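PDB 6GIO: amino acid amide racemase from Ochrobactrum anthropi, which belongs to the class-III aminotransferase family of pyridoxal-phosphate proteins and binds pyridoxal-5'-phosphate as a two-chain assembly. Local coordinates for residues 85-90 with 301-306; 106-111 with 273-278; 204-209 with 235-240; 244-249 with 397-402; 323-328 with 349-354. One frame throughout, in Å; residues are numbered along the deposited sequence.

Contact 1: 85-90 with 301-306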
# COMPACT_ATOMS: atom_id res chain seq x y z
N GLU C 85 4.92 -13.98 -14.20
CA GLU C 85 5.62 -15.18 -13.70
C GLU C 85 6.06 -15.06 -12.25
O GLU C 85 5.87 -16.00 -11.48
CB GLU C 85 6.85 -15.49 -14.58
CG GLU C 85 7.70 -16.70 -14.14
CD GLU C 85 6.94 -18.03 -14.22
OE1 GLU C 85 5.96 -18.16 -14.96
OE2 GLU C 85 7.31 -18.96 -13.54
N ALA C 86 6.66 -13.92 -11.87
CA ALA C 86 7.13 -13.71 -10.52
C ALA C 86 6.03 -13.87 -9.47
O ALA C 86 6.20 -14.58 -8.49
CB ALA C 86 7.81 -12.35 -10.40
N ALA C 87 4.91 -13.18 -9.68
CA ALA C 87 3.86 -13.15 -8.73
C ALA C 87 3.18 -14.53 -8.66
O ALA C 87 2.84 -14.98 -7.58
CB ALA C 87 2.84 -12.10 -9.13
N VAL C 88 2.98 -15.19 -9.82
CA VAL C 88 2.30 -16.51 -9.78
C VAL C 88 3.21 -17.50 -9.04
O VAL C 88 2.76 -18.24 -8.17
CB VAL C 88 1.91 -16.99 -11.19
CG1 VAL C 88 1.38 -18.43 -11.18
CG2 VAL C 88 0.85 -16.06 -11.73
N SER C 89 4.51 -17.45 -9.36
CA SER C 89 5.52 -18.31 -8.70
C SER C 89 5.65 -18.05 -7.21
O SER C 89 5.67 -19.00 -6.44
CB SER C 89 6.89 -18.23 -9.39
OG SER C 89 6.73 -18.50 -10.77
N LEU C 90 5.71 -16.77 -6.79
CA LEU C 90 5.69 -16.44 -5.33
C LEU C 90 4.44 -17.01 -4.64
O LEU C 90 4.53 -17.56 -3.52
CB LEU C 90 5.75 -14.92 -5.09
CG LEU C 90 5.65 -14.41 -3.64
CD1 LEU C 90 6.69 -15.09 -2.75
CD2 LEU C 90 5.79 -12.88 -3.54
N VAL C 301 8.32 -6.81 -9.78
CA VAL C 301 9.54 -6.41 -9.08
C VAL C 301 9.49 -6.79 -7.60
O VAL C 301 10.40 -7.46 -7.10
CB VAL C 301 9.78 -4.90 -9.25
CG1 VAL C 301 11.02 -4.47 -8.49
CG2 VAL C 301 9.92 -4.58 -10.74
N ALA C 302 8.42 -6.40 -6.91
CA ALA C 302 8.26 -6.67 -5.51
C ALA C 302 8.13 -8.16 -5.32
O ALA C 302 8.74 -8.68 -4.39
CB ALA C 302 7.02 -5.96 -4.97
N THR C 303 7.36 -8.84 -6.19
CA THR C 303 7.19 -10.31 -6.02
C THR C 303 8.46 -11.08 -6.30
O THR C 303 8.74 -12.06 -5.61
CB THR C 303 6.01 -10.91 -6.82
OG1 THR C 303 6.14 -10.63 -8.20
CG2 THR C 303 4.70 -10.32 -6.35
N ALA C 304 9.27 -10.63 -7.27
CA ALA C 304 10.58 -11.24 -7.47
C ALA C 304 11.46 -11.10 -6.20
O ALA C 304 12.12 -12.07 -5.80
CB ALA C 304 11.29 -10.67 -8.70
N ALA C 305 11.47 -9.91 -5.56
CA ALA C 305 12.23 -9.73 -4.33
C ALA C 305 11.75 -10.74 -3.25
O ALA C 305 12.54 -11.34 -2.53
CB ALA C 305 12.12 -8.30 -3.83
N GLY C 306 10.45 -10.93 -3.16
CA GLY C 306 9.91 -11.89 -2.19
C GLY C 306 10.33 -13.32 -2.44
O GLY C 306 10.55 -14.09 -1.50
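Two helices of the class-III aminotransferase fold, 85-97 and 300-315, pack here through small residues, and Thr303 meets Ala86, Ala87 and Leu90 at the crossing. The short axes approach to 7.9 Å with an angle of 41° between their N-to-C directions, a close passage that fits the alanines and the glycine lining it. Ala86 aims its methyl at the partner helix: CB lies 3.3 Å from Thr303 OG1 and 4.2 Å from Ala304 CB. Helix 85-97 also borders the dimer interface, where Glu85 OE1 forms a salt bridge with Arg10 of the second subunit. The two branches of Thr303 divide the work. With chi1 at 56°, OG1 sits between the backbone N and the carbonyl carbon and comes within 3.2 Å of Ala87 N, yet the angle is too poor for a hydrogen bond. OG1 is instead bonded to Asn299 O in the preceding turn of its own chain, while Ala87 N is served by Asn84 OD1. CG2, the other branch, packs on Ala87, 3.8 Å from its CB. One turn further on, Leu90 reaches across with CG anti to the backbone N (chi1 176°), which brings CD2 to 3.7 Å from Thr303 O and CD1 against the bare backbone of Gly306, at its carbonyl.

Contact 2: 106-111 with 273-278. With PLP (pyridoxal-5'-phosphate), chain G.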
# COMPACT_ATOMS: atom_id res chain seq x y z
N VAL C 106 -4.04 -16.90 -2.92
CA VAL C 106 -3.18 -15.83 -2.45
C VAL C 106 -3.57 -14.50 -3.08
O VAL C 106 -3.78 -14.41 -4.29
CB VAL C 106 -1.75 -16.13 -2.84
CG1 VAL C 106 -0.81 -15.12 -2.19
CG2 VAL C 106 -1.44 -17.55 -2.43
N TRP C 107 -3.70 -13.49 -2.25
CA TRP C 107 -3.88 -12.14 -2.72
C TRP C 107 -2.62 -11.44 -2.34
O TRP C 107 -2.10 -11.71 -1.30
CB TRP C 107 -5.07 -11.51 -1.97
CG TRP C 107 -5.27 -10.04 -2.08
CD1 TRP C 107 -6.13 -9.41 -2.92
CD2 TRP C 107 -4.69 -9.00 -1.25
NE1 TRP C 107 -6.08 -8.05 -2.70
CE2 TRP C 107 -5.22 -7.78 -1.67
CE3 TRP C 107 -3.75 -9.00 -0.19
CZ2 TRP C 107 -4.88 -6.55 -1.07
CZ3 TRP C 107 -3.39 -7.74 0.40
CH2 TRP C 107 -3.96 -6.55 -0.07
N PHE C 108 -2.18 -10.49 -3.15
CA PHE C 108 -1.02 -9.65 -2.83
C PHE C 108 -1.35 -8.20 -2.60
O PHE C 108 -2.25 -7.65 -3.24
CB PHE C 108 -0.04 -9.71 -3.99
CG PHE C 108 0.69 -11.01 -4.10
CD1 PHE C 108 1.62 -11.38 -3.12
CD2 PHE C 108 0.43 -11.89 -5.16
CE1 PHE C 108 2.28 -12.60 -3.19
CE2 PHE C 108 1.13 -13.08 -5.26
CZ PHE C 108 2.04 -13.46 -4.27
N GLY C 109 -0.56 -7.54 -1.74
CA GLY C 109 -0.71 -6.10 -1.54
C GLY C 109 0.64 -5.51 -1.28
O GLY C 109 1.66 -6.11 -1.64
N HIS C 110 0.65 -4.32 -0.70
CA HIS C 110 1.92 -3.60 -0.46
C HIS C 110 2.35 -3.52 0.95
O HIS C 110 3.50 -3.16 1.20
CB HIS C 110 1.77 -2.17 -0.91
CG HIS C 110 1.30 -2.04 -2.29
ND1 HIS C 110 2.02 -2.54 -3.36
CD2 HIS C 110 0.19 -1.47 -2.81
CE1 HIS C 110 1.38 -2.24 -4.48
NE2 HIS C 110 0.26 -1.63 -4.17
N SER C 111 1.44 -3.78 1.89
CA SER C 111 1.71 -3.50 3.30
C SER C 111 0.94 -4.43 4.24
O SER C 111 -0.03 -5.04 3.85
CB SER C 111 1.40 -2.02 3.68
OG SER C 111 -0.01 -1.67 3.66
N LEU C 273 11.51 -4.12 -0.22
CA LEU C 273 10.52 -3.62 -1.16
C LEU C 273 9.14 -3.85 -0.56
O LEU C 273 8.95 -4.79 0.22
CB LEU C 273 10.63 -4.29 -2.53
CG LEU C 273 11.74 -3.76 -3.44
CD1 LEU C 273 13.08 -4.35 -3.03
CD2 LEU C 273 11.45 -4.11 -4.88
N PRO C 274 8.17 -3.01 -0.91
CA PRO C 274 6.84 -3.13 -0.33
C PRO C 274 6.11 -4.37 -0.84
O PRO C 274 5.80 -4.44 -2.02
CB PRO C 274 6.12 -1.90 -0.86
CG PRO C 274 7.20 -0.95 -1.23
CD PRO C 274 8.25 -1.85 -1.82
N LEU C 275 5.83 -5.32 0.03
CA LEU C 275 5.04 -6.48 -0.39
C LEU C 275 4.32 -7.11 0.82
O LEU C 275 4.93 -7.35 1.91
CB LEU C 275 5.98 -7.52 -1.02
CG LEU C 275 5.49 -8.93 -1.37
CD1 LEU C 275 4.49 -8.87 -2.50
CD2 LEU C 275 6.67 -9.79 -1.79
N SER C 276 3.04 -7.43 0.61
CA SER C 276 2.26 -8.17 1.60
C SER C 276 1.49 -9.29 0.91
O SER C 276 1.39 -9.33 -0.33
CB SER C 276 1.32 -7.24 2.35
OG SER C 276 0.25 -6.71 1.53
N ALA C 277 0.93 -10.19 1.70
CA ALA C 277 0.09 -11.25 1.15
C ALA C 277 -0.89 -11.79 2.14
O ALA C 277 -0.63 -11.74 3.34
CB ALA C 277 0.92 -12.37 0.57
N VAL C 278 -1.99 -12.34 1.62
CA VAL C 278 -2.99 -13.04 2.41
C VAL C 278 -3.17 -14.43 1.80
O VAL C 278 -3.42 -14.60 0.59
CB VAL C 278 -4.34 -12.30 2.41
CG1 VAL C 278 -5.39 -13.08 3.19
CG2 VAL C 278 -4.20 -10.92 3.03
N1 PLP G . 0.41 -6.38 11.52
C2 PLP G . 1.47 -6.51 12.35
C2A PLP G . 1.56 -7.59 13.38
C3 PLP G . 2.61 -5.56 12.27
O3 PLP G . 3.65 -5.69 13.10
C4 PLP G . 2.60 -4.48 11.26
C4A PLP G . 3.75 -3.53 11.17
C5 PLP G . 1.38 -4.44 10.39
C6 PLP G . 0.36 -5.40 10.58
C5A PLP G . 1.22 -3.33 9.36
O4P PLP G . 2.31 -3.23 8.42
P PLP G . 2.58 -1.87 7.62
O1P PLP G . 3.39 -2.36 6.46
O2P PLP G . 3.35 -0.96 8.55
O3P PLP G . 1.21 -1.37 7.20
O HOH W 1 4.07 -4.18 -4.08
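A water is gripped between His110 and Pro274, standing 2.7 Å from His110 ND1, at the edge of the ring and in its plane, and donating to Pro274 O at 2.7 Å. Gly109 and Ser276 exchange two backbone bonds, N to O and O to N, each 3.0 Å, and Trp107 and Val278 form the next such pair. Phe108 faces Ala277 at the non-hydrogen-bonded position between them. Its CD1 touches Leu275 CD1 at 3.9 Å, the two side chains running alongside and pointing the same way, while Ser276 O lies at the ring edge. On the other face of the sheet Trp107 CE3 meets Val278 CG2 at 3.8 Å. Ser276 OG, between the backbone N and the carbonyl carbon (chi1 68°), turns toward the 109-111 backbone, and its firm partner is Asp114 OD1 of helix 112-127. Ser111 occupies the N-cap of that helix: OG caps Asp114 N and also bonds to Gln294 NE2 of the second subunit, and CB lies 3.4 Å from O1P of pyridoxal-5'-phosphate. Strand 276-281, the antiparallel member of the seven-stranded sheet, beside strand 104-109 that runs into a capped helix at the phosphate, is characteristic of the large domain of fold-type I PLP enzymes.

Contact 3: 204-209 with 235-240. With PLP (pyridoxal-5'-phosphate), chain G.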
# COMPACT_ATOMS: atom_id res chain seq x y z
N ILE C 204 -5.14 -12.95 15.45
CA ILE C 204 -4.12 -13.39 16.44
C ILE C 204 -2.73 -12.97 15.99
O ILE C 204 -2.27 -13.42 14.91
CB ILE C 204 -4.09 -14.92 16.57
CG1 ILE C 204 -5.38 -15.47 17.15
CG2 ILE C 204 -2.91 -15.38 17.41
CD1 ILE C 204 -5.50 -16.99 17.02
N GLU C 205 -2.07 -12.11 16.77
CA GLU C 205 -0.63 -12.00 16.72
C GLU C 205 -0.01 -13.12 17.59
O GLU C 205 -0.31 -13.20 18.79
CB GLU C 205 -0.14 -10.65 17.28
CG GLU C 205 -0.58 -9.39 16.55
CD GLU C 205 0.20 -8.17 17.02
OE1 GLU C 205 -0.37 -7.22 17.54
OE2 GLU C 205 1.41 -8.14 16.87
N PRO C 206 0.87 -13.96 17.02
CA PRO C 206 1.50 -15.04 17.80
C PRO C 206 2.57 -14.57 18.78
O PRO C 206 2.91 -15.30 19.69
CB PRO C 206 2.08 -15.96 16.74
CG PRO C 206 2.31 -15.09 15.54
CD PRO C 206 1.31 -13.96 15.61
N ILE C 207 3.07 -13.37 18.59
CA ILE C 207 3.78 -12.60 19.62
C ILE C 207 3.20 -11.23 19.48
O ILE C 207 3.08 -10.73 18.37
CB ILE C 207 5.30 -12.53 19.37
CG1 ILE C 207 5.87 -13.94 19.40
CG2 ILE C 207 5.97 -11.63 20.41
CD1 ILE C 207 7.30 -14.08 18.94
N LEU C 208 2.79 -10.63 20.58
CA LEU C 208 2.15 -9.34 20.50
C LEU C 208 3.28 -8.34 20.31
O LEU C 208 4.09 -8.19 21.21
CB LEU C 208 1.40 -9.06 21.79
CG LEU C 208 0.55 -7.79 21.85
CD1 LEU C 208 -0.77 -8.04 21.17
CD2 LEU C 208 0.36 -7.35 23.29
N SER C 209 3.29 -7.66 19.18
CA SER C 209 4.44 -6.90 18.66
C SER C 209 4.55 -5.52 19.29
O SER C 209 5.24 -5.36 20.30
CB SER C 209 4.33 -6.77 17.14
OG SER C 209 3.08 -6.19 16.75
N VAL C 235 -9.85 -18.46 11.82
CA VAL C 235 -8.72 -18.16 12.64
C VAL C 235 -7.63 -17.55 11.76
O VAL C 235 -7.17 -18.16 10.78
CB VAL C 235 -8.25 -19.44 13.35
CG1 VAL C 235 -7.04 -19.18 14.23
CG2 VAL C 235 -9.40 -20.02 14.18
N VAL C 236 -7.27 -16.31 12.08
CA VAL C 236 -6.41 -15.52 11.24
C VAL C 236 -5.16 -15.29 12.07
O VAL C 236 -5.25 -14.73 13.14
CB VAL C 236 -7.03 -14.13 10.90
CG1 VAL C 236 -6.09 -13.29 10.03
CG2 VAL C 236 -8.40 -14.24 10.24
N VAL C 237 -3.99 -15.66 11.56
CA VAL C 237 -2.75 -15.29 12.20
C VAL C 237 -2.01 -14.18 11.40
O VAL C 237 -1.74 -14.32 10.21
CB VAL C 237 -1.81 -16.51 12.40
CG1 VAL C 237 -0.49 -16.07 13.03
CG2 VAL C 237 -2.45 -17.56 13.30
N ASP C 238 -1.68 -13.10 12.10
CA ASP C 238 -0.85 -12.00 11.56
C ASP C 238 0.63 -12.32 11.75
O ASP C 238 1.15 -12.19 12.86
CB ASP C 238 -1.21 -10.71 12.30
CG ASP C 238 -0.58 -9.47 11.67
OD1 ASP C 238 0.45 -9.61 11.00
OD2 ASP C 238 -1.12 -8.36 11.84
N GLU C 239 1.31 -12.74 10.69
CA GLU C 239 2.74 -13.05 10.72
C GLU C 239 3.56 -11.86 10.20
O GLU C 239 4.74 -11.97 9.93
CB GLU C 239 3.05 -14.30 9.92
CG GLU C 239 2.48 -15.61 10.52
CD GLU C 239 3.38 -16.28 11.58
OE1 GLU C 239 4.62 -16.15 11.45
OE2 GLU C 239 2.87 -16.95 12.54
N VAL C 240 2.94 -10.71 10.08
CA VAL C 240 3.59 -9.60 9.44
C VAL C 240 4.91 -9.27 10.12
O VAL C 240 5.92 -9.02 9.43
CB VAL C 240 2.66 -8.36 9.39
CG1 VAL C 240 3.45 -7.11 8.97
CG2 VAL C 240 1.52 -8.62 8.42
N1 PLP G . 0.41 -6.38 11.52
C2 PLP G . 1.47 -6.51 12.35
C2A PLP G . 1.56 -7.59 13.38
C3 PLP G . 2.61 -5.56 12.27
O3 PLP G . 3.65 -5.69 13.10
C4 PLP G . 2.60 -4.48 11.26
C4A PLP G . 3.75 -3.53 11.17
C5 PLP G . 1.38 -4.44 10.39
C6 PLP G . 0.36 -5.40 10.58
C5A PLP G . 1.22 -3.33 9.36
O4P PLP G . 2.31 -3.23 8.42
P PLP G . 2.58 -1.87 7.62
O1P PLP G . 3.39 -2.36 6.46
O2P PLP G . 3.35 -0.96 8.55
O3P PLP G . 1.21 -1.37 7.20
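Ile204 and Asp238 are joined through their backbones, and just beyond this junction the carboxylate of Asp238 closely approaches pyridoxal-5'-phosphate, with OD2 2.5 Å from N1 of pyridoxal-5'-phosphate. Such an aspartate facing N1 is a hallmark of fold-type I PLP enzymes. Val240 packs against the same ring, CG1 being 3.6 Å from C4, and Glu205 OE2 lies near the C2A methyl. These groups are positioned by their neighbours. Asp238 OD1 accepts from Val240 N at 2.9 Å, nearly in line with its C-O bond, closing an Asx turn; OD2 is also bonded to His140 ND1. Glu205 OE2 is gripped twice by Ser209, by OG on the syn side at 2.6 Å and by the backbone N from above the carboxylate plane, while OE1 takes Tyr139 N. Further out, parallel strands 199-204 and 234-238 run side by side into the two loops. Ile204 N donates to Val236 O with an N-H...O angle of 145°, and Asp238 N donates to Ile204 O at 160°. Ile204 and Val237 are the bridge pair. Alongside the bridge, Ile204 CD1 touches Val235 CG1 at 3.9 Å, and the Pro206 ring crosses Val237, its CD 3.8 Å from CG1. Pro206 CG approaches Glu239 OE2, an oxygen held by Phe253 N.

Contact 4: 244-249 with 397-402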
# COMPACT_ATOMS: atom_id res chain seq x y z
N LEU C 244 8.35 -15.61 8.89
CA LEU C 244 9.34 -15.96 7.86
C LEU C 244 10.72 -16.25 8.41
O LEU C 244 11.69 -15.59 8.06
CB LEU C 244 9.36 -14.90 6.75
CG LEU C 244 8.03 -14.84 5.97
CD1 LEU C 244 8.15 -13.85 4.82
CD2 LEU C 244 7.56 -16.20 5.44
N GLY C 245 10.77 -17.22 9.32
CA GLY C 245 12.01 -17.69 9.87
C GLY C 245 12.56 -16.99 11.10
O GLY C 245 13.36 -17.59 11.82
N ARG C 246 12.12 -15.75 11.37
CA ARG C 246 12.74 -14.95 12.44
C ARG C 246 12.71 -15.61 13.86
O ARG C 246 13.65 -15.50 14.65
CB ARG C 246 12.10 -13.57 12.47
CG ARG C 246 12.57 -12.66 13.57
CD ARG C 246 12.00 -11.29 13.39
NE ARG C 246 12.53 -10.62 12.21
CZ ARG C 246 13.72 -10.01 12.15
NH1 ARG C 246 14.55 -9.99 13.18
NH2 ARG C 246 14.10 -9.42 11.02
N THR C 247 11.65 -16.37 14.14
CA THR C 247 11.49 -16.96 15.47
C THR C 247 12.08 -18.36 15.66
O THR C 247 11.82 -19.00 16.69
CB THR C 247 9.99 -17.05 15.86
OG1 THR C 247 9.30 -17.94 14.96
CG2 THR C 247 9.36 -15.68 15.89
N GLY C 248 12.80 -18.87 14.67
CA GLY C 248 13.42 -20.19 14.76
C GLY C 248 12.62 -21.26 14.03
O GLY C 248 13.05 -22.40 13.93
N LEU C 249 11.42 -20.92 13.56
CA LEU C 249 10.65 -21.81 12.68
C LEU C 249 10.17 -20.89 11.58
O LEU C 249 10.24 -19.68 11.73
CB LEU C 249 9.48 -22.46 13.40
CG LEU C 249 9.73 -23.49 14.51
CD1 LEU C 249 8.43 -23.73 15.27
CD2 LEU C 249 10.25 -24.82 13.97
N GLU C 397 13.18 -2.79 21.33
CA GLU C 397 12.92 -3.76 20.27
C GLU C 397 14.19 -4.05 19.44
O GLU C 397 14.88 -3.10 18.98
CB GLU C 397 11.83 -3.23 19.32
CG GLU C 397 11.67 -4.09 18.07
CD GLU C 397 10.44 -3.77 17.26
OE1 GLU C 397 10.53 -3.09 16.24
OE2 GLU C 397 9.37 -4.24 17.64
N PHE C 398 14.48 -5.33 19.26
CA PHE C 398 15.59 -5.79 18.42
C PHE C 398 15.04 -6.76 17.38
O PHE C 398 14.59 -7.89 17.70
CB PHE C 398 16.70 -6.45 19.25
CG PHE C 398 17.30 -5.51 20.28
CD1 PHE C 398 18.13 -4.48 19.91
CD2 PHE C 398 16.97 -5.63 21.60
CE1 PHE C 398 18.65 -3.58 20.84
CE2 PHE C 398 17.49 -4.74 22.55
CZ PHE C 398 18.33 -3.71 22.17
N MET C 399 15.03 -6.28 16.14
CA MET C 399 14.52 -7.02 14.99
C MET C 399 15.58 -7.00 13.91
O MET C 399 15.34 -6.50 12.83
CB MET C 399 13.24 -6.33 14.47
CG MET C 399 12.08 -6.46 15.45
SD MET C 399 11.33 -8.11 15.38
CE MET C 399 10.55 -8.07 13.78
N PRO C 400 16.80 -7.47 14.22
CA PRO C 400 17.86 -7.27 13.23
C PRO C 400 17.65 -8.15 11.99
O PRO C 400 16.90 -9.15 12.05
CB PRO C 400 19.13 -7.69 13.97
CG PRO C 400 18.67 -8.62 15.06
CD PRO C 400 17.28 -8.18 15.43
N PRO C 401 18.36 -7.84 10.89
CA PRO C 401 18.39 -8.75 9.74
C PRO C 401 18.77 -10.17 10.19
O PRO C 401 19.57 -10.36 11.13
CB PRO C 401 19.47 -8.15 8.86
CG PRO C 401 19.50 -6.70 9.23
CD PRO C 401 19.29 -6.71 10.71
N LEU C 402 18.15 -11.16 9.56
CA LEU C 402 18.38 -12.54 9.88
C LEU C 402 19.83 -12.94 9.57
O LEU C 402 20.31 -13.98 10.01
CB LEU C 402 17.43 -13.41 9.05
CG LEU C 402 15.94 -13.22 9.35
CD1 LEU C 402 15.11 -14.38 8.78
CD2 LEU C 402 15.69 -13.11 10.83
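Arg246 threads its guanidinium between Leu402 and Met399 and ends on the carbonyl of Pro400. The chain leaves the backbone straight, CG anti to the backbone N (chi1 176°) and the next torsion also extended, then bends at chi3 (-68°), which presents the flat group to the 399-402 backbone. NH1 donates to Pro400 O at 2.7 Å with an N-H...O angle of 147°, the oxygen lying in the guanidinium plane; a second, weak bond from NH2 to the same Pro400 O measures 3.0 Å. Over the centre of one face sits Leu402 CD2, 3.9 Å from Arg246 CZ. Met399 covers the opposite face. Its chain is bent at chi2 and chi3 and crosses the arginine at about a right angle, folding the methyl CE back to 3.6 Å from Arg246 CD and equally near NE, with SD a little farther from CD. Leu402 also works with its other branch: CD1 rests 3.7 Å from Leu244 O and CD2 3.8 Å from Arg246 CA, next to the type I turn that runs from Gly245 to Gly248. That turn is closed by Gly248 N bonding to Gly245 O. NH1 has a further partner in Leu351 O, and the backbone of Arg246 also pairs with Leu351. Two apolar side chains enclosing a buried cation, whose NH1 donates to Pro400 O in its plane and also to Leu351 O, suggest that the positive charge is probably balanced largely by main-chain carbonyl dipoles, with little rotational freedom likely for the guanidinium.

Contact 5: 323-328 with 349-354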
# COMPACT_ATOMS: atom_id res chain seq x y z
N GLU C 323 17.06 -19.25 15.49
CA GLU C 323 16.96 -19.86 16.83
C GLU C 323 18.30 -19.85 17.56
O GLU C 323 18.37 -19.49 18.73
CB GLU C 323 16.47 -21.31 16.77
CG GLU C 323 16.52 -22.02 18.11
CD GLU C 323 15.62 -23.24 18.13
OE1 GLU C 323 15.99 -24.28 17.56
OE2 GLU C 323 14.53 -23.18 18.73
N ARG C 324 19.35 -20.28 16.87
CA ARG C 324 20.66 -20.42 17.49
C ARG C 324 21.27 -19.05 17.81
O ARG C 324 21.66 -18.77 18.92
CB ARG C 324 21.57 -21.31 16.62
CG ARG C 324 22.97 -21.57 17.17
CD ARG C 324 23.83 -22.37 16.19
NE ARG C 324 24.20 -21.59 15.00
CZ ARG C 324 25.17 -20.66 14.97
NH1 ARG C 324 25.86 -20.36 16.07
NH2 ARG C 324 25.42 -20.01 13.85
N VAL C 325 21.29 -18.17 16.82
CA VAL C 325 21.95 -16.86 16.91
C VAL C 325 21.13 -15.90 17.82
O VAL C 325 21.69 -15.14 18.62
CB VAL C 325 22.16 -16.35 15.44
CG1 VAL C 325 22.01 -14.86 15.26
CG2 VAL C 325 23.49 -16.86 14.92
N GLY C 326 19.81 -15.94 17.67
CA GLY C 326 18.92 -15.24 18.57
C GLY C 326 19.05 -15.68 20.02
O GLY C 326 18.95 -14.86 20.93
N GLY C 327 19.27 -16.97 20.25
CA GLY C 327 19.54 -17.50 21.61
C GLY C 327 20.81 -16.91 22.22
O GLY C 327 20.79 -16.44 23.37
N ILE C 328 21.91 -16.94 21.46
CA ILE C 328 23.16 -16.25 21.88
C ILE C 328 22.92 -14.77 22.21
O ILE C 328 23.36 -14.28 23.27
CB ILE C 328 24.29 -16.41 20.83
CG1 ILE C 328 24.62 -17.91 20.62
CG2 ILE C 328 25.52 -15.60 21.24
CD1 ILE C 328 25.32 -18.20 19.30
N ARG C 349 11.23 -14.59 20.60
CA ARG C 349 11.67 -15.85 20.04
C ARG C 349 12.65 -15.55 18.96
O ARG C 349 12.42 -14.64 18.15
CB ARG C 349 10.54 -16.64 19.47
CG ARG C 349 9.43 -16.96 20.40
CD ARG C 349 8.58 -18.00 19.69
NE ARG C 349 7.39 -18.41 20.42
CZ ARG C 349 7.34 -19.40 21.30
NH1 ARG C 349 8.44 -20.06 21.62
NH2 ARG C 349 6.19 -19.73 21.89
N GLY C 350 13.73 -16.34 18.92
CA GLY C 350 14.72 -16.24 17.87
C GLY C 350 15.24 -14.82 17.78
O GLY C 350 15.66 -14.26 18.78
N LEU C 351 15.18 -14.22 16.60
CA LEU C 351 15.65 -12.85 16.43
C LEU C 351 14.53 -11.77 16.53
O LEU C 351 14.67 -10.65 16.01
CB LEU C 351 16.45 -12.74 15.13
CG LEU C 351 17.87 -13.36 15.21
CD1 LEU C 351 18.42 -13.53 13.81
CD2 LEU C 351 18.82 -12.52 16.07
N ALA C 352 13.45 -12.11 17.23
CA ALA C 352 12.42 -11.14 17.62
C ALA C 352 12.56 -11.00 19.12
O ALA C 352 12.07 -11.84 19.87
CB ALA C 352 11.03 -11.62 17.23
N ILE C 353 13.24 -9.94 19.54
CA ILE C 353 13.65 -9.83 20.91
C ILE C 353 13.25 -8.52 21.51
O ILE C 353 13.50 -7.48 20.92
CB ILE C 353 15.21 -10.01 21.03
CG1 ILE C 353 15.57 -11.44 20.65
CG2 ILE C 353 15.70 -9.69 22.43
CD1 ILE C 353 17.01 -11.59 20.17
N GLY C 354 12.67 -8.60 22.71
CA GLY C 354 12.29 -7.41 23.48
C GLY C 354 13.01 -7.34 24.80
O GLY C 354 13.18 -8.36 25.46
O HOH W 2 15.56 -15.06 21.46
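Leu351 lies against Gly326 and Val325, and its side chain can be followed outward. CB leaves the type II' turn from Arg349 to Ala352 alongside the helix, and with CG anti to the carbonyl carbon (chi1 -75°) the chain swings toward helix 318-339. CG comes to 4.0 Å from Gly326 CA. At the tip, CD2 is nearer still, 3.7 Å from Gly326 CA, and also touches Val325 CG1 at 4.0 Å, whereas CD1 meets the same Val325 CG1 at 4.1 Å. The backbones close in where Gly326 faces Gly350, their CA atoms 4.4 Å apart. The helix offers only bare backbone at Gly326, so the two main chains meet directly: Gly326 CA approaches Gly350 O at 3.4 Å with an angle of 135° at the hydrogen, a CA-H...O contact. Gly350 O also accepts from a water at 2.8 Å, and the same water gives Gly326 O only a weak bond. Gly350 occupies the second position of the type II' turn, with phi 55°; Ala352 N bonds back to Arg349 O to close it. Beyond the turn, Ile353 points its CB at the helix and sets CD1 3.9 Å from Gly326 O, continuing along the same helix against Phe329 and Leu333. Helix 318-339 thus lies against the hairpin of strands 343-349 and 352-357, with Val325 reaching Ile409 of helix 406-424.

All five contacts are largely buried, but contact 5 reaches the surface at Glu323, and contacts 1 and 2 border the second subunit. Contact 1 is helix-on-helix packing of small residues, and its Ala87 and Leu90 rest on Phe108 of contact 2, whose strand pairing is main-chain bonded. Contacts 2 and 3 share one sheet and both reach pyridoxal-5'-phosphate, contact 2 at the phosphate and contact 3 at the ring. Contacts 4 and 5 sit about 7 Å apart between centres and share the other sheet through strands 395-398 and 352-357; contact 4 is carried by a buried arginine, contact 5 by glycines and aliphatic tips. Ile207 of contact 3 touches both.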